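Side-chain contacts in ancylostoma secreted protein 1 (Necator americanus, PDB 3NT8), which is a secreted two-CAP-domain hookworm protein probably associated with the transition of infective larvae to parasitism: residues A[30-34]-A[35-39]; A[73-76]-A[77-80]. All coordinates share one frame; numbering follows the deposited sequence.

Both contacts are local and lie in series near the N terminus, in the first of the two CAP domains. Interaction 1 comes first. It leads loop 30-33, with T33 as N-cap, into helix 34-52. Interaction 2 follows with no overlap and turns the edge strand 73-74 into helix 76-85. Neither encloses the other. Each is a helix start capped by a side chain, T33 in one and D75 in the other. Their centres lie 11 Å apart, and the side chains meet. R37 NH2 and E79 OE2 form a salt bridge of 2.6 Å, and the methylenes of R37 pack on the W74 ring. Together they tie the two helix starts to the edge of the four-stranded sheet.

Interaction 1. Residues A[30-34]-A[35-39]; sequences SGITD and SDRQA
T33 and D36 form a capping box at the start of helix 34-52. T33 OG1 accepts from D36 N at 3.2 Å. The T33 torsion (chi1 72°) sets this hydroxyl between its own N and carbonyl carbon, turned to the first helical turn. In return, T33 N donates to D36 OD2 at 2.9 Å, with an N-H...O angle of 168°. The N-H comes from above the carboxylate plane. D36 OD2 has a second partner, the hydroxyl of Y164. A water lies 2.8 Å from T33 OG1 and binds D36 OD1 weakly. The helix bond from R37 N to T33 O closes the turn.

R37 runs back past the cap, its chain extended from CG to NE. R37 NH1 meets D34 OD1 at 2.9 Å in a salt bridge. The hydrogen bond within this salt bridge is weak, and the carboxylate and guanidinium planes stand 84° apart. R37 NH1 also donates weakly to I32 O. I32 CG1 sits over the centre of one guanidinium face, 4.0 Å from R37 CZ. I32 CD1 touches R37 CG at 3.8 Å. The other terminal nitrogen, NH2, pairs with E79 and with N29 O.

The helix start is thus closed by reciprocal bonds, with a buried arginine whose charge is probably balanced by two acids, D34 and E79.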
ATOM      1  N   SER A  30     -23.098  18.650 -13.090  1.00 22.17           N
ATOM      2  CA  SER A  30     -24.171  19.447 -12.461  1.00 21.83           C
ATOM      3  C   SER A  30     -24.917  18.696 -11.280  1.00 20.29           C
ATOM      4  O   SER A  30     -25.860  19.226 -10.715  1.00 20.06           O
ATOM      5  CB  SER A  30     -25.173  19.934 -13.540  1.00 21.78           C
ATOM      6  OG  SER A  30     -25.871  18.829 -14.107  1.00 26.55           O
ATOM      7  N   GLY A  31     -24.513  17.455 -10.984  1.00 18.37           N
ATOM      8  CA  GLY A  31     -25.116  16.600  -9.932  1.00 17.89           C
ATOM      9  C   GLY A  31     -24.880  17.210  -8.542  1.00 17.54           C
ATOM     10  O   GLY A  31     -25.746  17.146  -7.633  1.00 17.50           O
ATOM     11  N   ILE A  32     -23.719  17.836  -8.364  1.00 14.41           N
ATOM     12  CA  ILE A  32     -23.476  18.524  -7.083  1.00 15.17           C
ATOM     13  C   ILE A  32     -22.975  19.929  -7.388  1.00 15.60           C
ATOM     14  O   ILE A  32     -22.625  20.189  -8.557  1.00 14.11           O
ATOM     15  CB  ILE A  32     -22.552  17.725  -6.168  1.00 13.94           C
ATOM     16  CG1 ILE A  32     -21.202  17.412  -6.858  1.00 12.17           C
ATOM     17  CG2 ILE A  32     -23.262  16.382  -5.788  1.00 13.81           C
ATOM     18  CD1 ILE A  32     -20.097  16.841  -5.827  1.00 10.54           C
ATOM     19  N   THR A  33     -23.022  20.830  -6.383  1.00 15.83           N
ATOM     20  CA  THR A  33     -22.447  22.183  -6.568  1.00 16.77           C
ATOM     21  C   THR A  33     -20.967  22.340  -6.122  1.00 16.49           C
ATOM     22  O   THR A  33     -20.439  21.491  -5.437  1.00 16.31           O
ATOM     23  CB  THR A  33     -23.274  23.237  -5.869  1.00 15.48           C
ATOM     24  OG1 THR A  33     -23.075  23.111  -4.450  1.00 18.67           O
ATOM     25  CG2 THR A  33     -24.745  23.011  -6.202  1.00 16.75           C
ATOM     26  N   ASP A  34     -20.329  23.468  -6.456  1.00 18.13           N
ATOM     27  CA  ASP A  34     -18.971  23.740  -5.928  1.00 19.24           C
ATOM     28  C   ASP A  34     -18.965  23.842  -4.442  1.00 19.63           C
ATOM     29  O   ASP A  34     -17.996  23.433  -3.790  1.00 20.10           O
ATOM     30  CB  ASP A  34     -18.318  24.952  -6.559  1.00 20.09           C
ATOM     31  CG  ASP A  34     -17.771  24.640  -7.926  1.00 23.91           C
ATOM     32  OD1 ASP A  34     -17.896  23.454  -8.352  1.00 29.48           O
ATOM     33  OD2 ASP A  34     -17.259  25.572  -8.594  1.00 27.74           O
ATOM     34  N   SER A  35     -20.066  24.326  -3.905  1.00 18.90           N
ATOM     35  CA  SER A  35     -20.198  24.492  -2.490  1.00 18.11           C
ATOM     36  C   SER A  35     -20.206  23.127  -1.812  1.00 18.32           C
ATOM     37  O   SER A  35     -19.708  22.966  -0.688  1.00 17.72           O
ATOM     38  CB  SER A  35     -21.487  25.273  -2.184  1.00 17.60           C
ATOM     39  OG  SER A  35     -21.582  25.370  -0.805  1.00 17.44           O
ATOM     40  N   ASP A  36     -20.778  22.142  -2.507  1.00 18.08           N
ATOM     41  CA  ASP A  36     -20.758  20.760  -2.064  1.00 17.33           C
ATOM     42  C   ASP A  36     -19.361  20.184  -2.162  1.00 15.94           C
ATOM     43  O   ASP A  36     -18.934  19.510  -1.266  1.00 17.09           O
ATOM     44  CB  ASP A  36     -21.680  19.911  -2.935  1.00 17.05           C
ATOM     45  CG  ASP A  36     -23.153  20.298  -2.781  1.00 19.47           C
ATOM     46  OD1 ASP A  36     -23.552  20.829  -1.729  1.00 22.94           O
ATOM     47  OD2 ASP A  36     -23.900  20.019  -3.717  1.00 22.34           O
ATOM     48  N   ARG A  37     -18.665  20.457  -3.254  1.00 16.65           N
ATOM     49  CA  ARG A  37     -17.355  19.910  -3.438  1.00 16.52           C
ATOM     50  C   ARG A  37     -16.436  20.476  -2.371  1.00 17.52           C
ATOM     51  O   ARG A  37     -15.471  19.825  -1.989  1.00 17.02           O
ATOM     52  CB  ARG A  37     -16.796  20.246  -4.799  1.00 16.20           C
ATOM     53  CG  ARG A  37     -17.554  19.682  -5.926  1.00 16.85           C
ATOM     54  CD  ARG A  37     -17.136  20.314  -7.249  1.00 18.09           C
ATOM     55  NE  ARG A  37     -17.679  19.544  -8.371  1.00 19.10           N
ATOM     56  CZ  ARG A  37     -18.797  19.872  -8.986  1.00 19.71           C
ATOM     57  NH1 ARG A  37     -19.423  20.992  -8.650  1.00 11.24           N
ATOM     58  NH2 ARG A  37     -19.236  19.107  -9.969  1.00 21.90           N
ATOM     59  N   GLN A  38     -16.665  21.720  -1.972  1.00 17.68           N
ATOM     60  CA  GLN A  38     -15.809  22.392  -1.044  1.00 16.71           C
ATOM     61  C   GLN A  38     -16.149  21.819   0.322  1.00 16.21           C
ATOM     62  O   GLN A  38     -15.284  21.637   1.094  1.00 17.74           O
ATOM     63  CB  GLN A  38     -16.051  23.907  -1.149  1.00 16.57           C
ATOM     64  CG  GLN A  38     -15.062  24.761  -0.342  1.00 18.51           C
ATOM     65  CD  GLN A  38     -13.719  24.838  -1.031  1.00 17.44           C
ATOM     66  OE1 GLN A  38     -13.642  25.331  -2.164  1.00 22.69           O
ATOM     67  NE2 GLN A  38     -12.662  24.298  -0.402  1.00 18.76           N
ATOM     68  N   ALA A  39     -17.404  21.448   0.588  1.00 15.79           N
ATOM     69  CA  ALA A  39     -17.721  20.866   1.877  1.00 16.58           C
ATOM     70  C   ALA A  39     -17.188  19.404   2.061  1.00 17.54           C
ATOM     71  O   ALA A  39     -16.778  19.052   3.136  1.00 17.17           O
ATOM     72  CB  ALA A  39     -19.185  20.970   2.186  1.00 16.08           C
TER
HETATM   73  O   HOH W   1     -25.168  23.683  -2.711  1.00 26.10           O

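Interaction 2. Residues A[73-76]-A[77-80]; sequences SWDC and AMEQ
W74 and E79 make the hydrogen bond between two side chains. W74 NE1 donates to E79 OE1 at 2.7 Å. The oxygen lies near the indole plane, at the ring edge, and is met on its anti side. The ring and carboxylate planes are 71° apart. E79 reaches the ring because CG stands opposite its backbone N (chi1 -180°) and the chain stays extended beyond it. E79 CD also lies 3.7 Å from W74 CZ2.

The capping bond is separate. D75 is the N-cap of helix 76-85, and this capped turn leads into it from edge strand 73-74 in the first CAP domain. D75 OD2 accepts from M78 N at 2.7 Å through the anti lone pair. Two backbone bonds continue the turn, from E79 N to D75 O at 3.0 Å and from Q80 N to C76 O.

Van der Waals contact joins D75 and M78. Their side chains cross at about a right angle, with M78 SD 3.8 Å from D75 CB.

A covalent link, the disulfide from C76 SG to C27 SG, leaves the contact.

E79 OE2 takes R37 and N29 as partners. Both carboxylate oxygens are therefore engaged. This holds the buried group in place, and R37 would probably favour its ionised form.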
ATOM      1  N   SER A  73      -6.622  16.507  -2.917  1.00 18.29           N
ATOM      2  CA  SER A  73      -7.109  17.405  -3.964  1.00 19.45           C
ATOM      3  C   SER A  73      -8.324  16.797  -4.594  1.00 19.86           C
ATOM      4  O   SER A  73      -8.446  15.558  -4.699  1.00 19.32           O
ATOM      5  CB  SER A  73      -6.054  17.546  -5.040  1.00 19.93           C
ATOM      6  OG  SER A  73      -4.897  18.047  -4.423  1.00 23.55           O
ATOM      7  N   TRP A  74      -9.252  17.643  -5.006  1.00 20.09           N
ATOM      8  CA  TRP A  74     -10.423  17.144  -5.769  1.00 21.29           C
ATOM      9  C   TRP A  74     -10.124  16.564  -7.164  1.00 21.27           C
ATOM     10  O   TRP A  74      -9.297  17.088  -7.901  1.00 22.97           O
ATOM     11  CB  TRP A  74     -11.470  18.268  -5.869  1.00 21.46           C
ATOM     12  CG  TRP A  74     -12.816  17.799  -6.269  1.00 19.82           C
ATOM     13  CD1 TRP A  74     -13.333  17.762  -7.552  1.00 19.29           C
ATOM     14  CD2 TRP A  74     -13.841  17.316  -5.405  1.00 16.54           C
ATOM     15  NE1 TRP A  74     -14.599  17.276  -7.519  1.00 17.15           N
ATOM     16  CE2 TRP A  74     -14.952  17.019  -6.215  1.00 15.43           C
ATOM     17  CE3 TRP A  74     -13.930  17.117  -4.002  1.00 20.38           C
ATOM     18  CZ2 TRP A  74     -16.140  16.504  -5.699  1.00 12.38           C
ATOM     19  CZ3 TRP A  74     -15.112  16.597  -3.473  1.00 13.55           C
ATOM     20  CH2 TRP A  74     -16.210  16.314  -4.327  1.00 16.65           C
ATOM     21  N   ASP A  75     -10.822  15.504  -7.570  1.00 21.23           N
ATOM     22  CA  ASP A  75     -10.580  15.006  -8.909  1.00 21.84           C
ATOM     23  C   ASP A  75     -11.877  14.924  -9.716  1.00 21.74           C
ATOM     24  O   ASP A  75     -12.800  14.215  -9.317  1.00 21.18           O
ATOM     25  CB  ASP A  75      -9.812  13.677  -8.845  1.00 22.75           C
ATOM     26  CG  ASP A  75      -9.429  13.155 -10.222  1.00 23.17           C
ATOM     27  OD1 ASP A  75      -8.267  13.305 -10.614  1.00 24.05           O
ATOM     28  OD2 ASP A  75     -10.295  12.586 -10.913  1.00 29.50           O
ATOM     29  N   CYS A  76     -11.973  15.638 -10.845  1.00 22.80           N
ATOM     30  CA  CYS A  76     -13.276  15.737 -11.532  1.00 22.76           C
ATOM     31  C   CYS A  76     -13.719  14.412 -12.140  1.00 22.10           C
ATOM     32  O   CYS A  76     -14.916  14.096 -12.146  1.00 21.19           O
ATOM     33  CB  CYS A  76     -13.342  16.852 -12.553  1.00 23.02           C
ATOM     34  SG  CYS A  76     -13.087  18.504 -11.838  1.00 29.23           S
ATOM     35  N   ALA A  77     -12.737  13.660 -12.632  1.00 20.29           N
ATOM     36  CA  ALA A  77     -12.913  12.423 -13.310  1.00 19.49           C
ATOM     37  C   ALA A  77     -13.366  11.410 -12.304  1.00 20.33           C
ATOM     38  O   ALA A  77     -14.245  10.574 -12.597  1.00 22.43           O
ATOM     39  CB  ALA A  77     -11.586  11.994 -13.950  1.00 19.87           C
ATOM     40  N   MET A  78     -12.778  11.453 -11.099  1.00 19.53           N
ATOM     41  CA  MET A  78     -13.216  10.550 -10.016  1.00 18.60           C
ATOM     42  C   MET A  78     -14.640  10.860  -9.616  1.00 17.61           C
ATOM     43  O   MET A  78     -15.445   9.939  -9.549  1.00 18.42           O
ATOM     44  CB  MET A  78     -12.283  10.571  -8.797  1.00 17.79           C
ATOM     45  CG  MET A  78     -11.099   9.655  -9.017  1.00 20.99           C
ATOM     46  SD  MET A  78      -9.837  10.041  -7.858  1.00 22.39           S
ATOM     47  CE  MET A  78     -10.667   9.487  -6.376  1.00 22.43           C
ATOM     48  N   GLU A  79     -14.942  12.142  -9.414  1.00 16.10           N
ATOM     49  CA  GLU A  79     -16.301  12.608  -9.123  1.00 15.98           C
ATOM     50  C   GLU A  79     -17.312  12.167 -10.169  1.00 15.86           C
ATOM     51  O   GLU A  79     -18.416  11.686  -9.828  1.00 15.51           O
ATOM     52  CB  GLU A  79     -16.352  14.129  -8.992  1.00 13.59           C
ATOM     53  CG  GLU A  79     -17.798  14.680  -8.675  1.00 16.12           C
ATOM     54  CD  GLU A  79     -17.909  16.125  -8.938  1.00 11.90           C
ATOM     55  OE1 GLU A  79     -16.888  16.836  -8.951  1.00 21.35           O
ATOM     56  OE2 GLU A  79     -19.025  16.608  -9.186  1.00 14.30           O
ATOM     57  N   GLN A  80     -16.949  12.293 -11.441  1.00 17.82           N
ATOM     58  CA  GLN A  80     -17.930  12.057 -12.530  1.00 18.68           C
ATOM     59  C   GLN A  80     -18.245  10.597 -12.615  1.00 18.96           C
ATOM     60  O   GLN A  80     -19.391  10.207 -12.830  1.00 20.62           O
ATOM     61  CB  GLN A  80     -17.378  12.552 -13.884  1.00 20.70           C
ATOM     62  CG  GLN A  80     -18.363  12.298 -15.095  1.00 21.95           C
ATOM     63  CD  GLN A  80     -19.611  13.186 -15.033  1.00 25.77           C
ATOM     64  OE1 GLN A  80     -19.519  14.411 -14.991  1.00 23.36           O
ATOM     65  NE2 GLN A  80     -20.788  12.547 -15.006  1.00 28.72           N
TER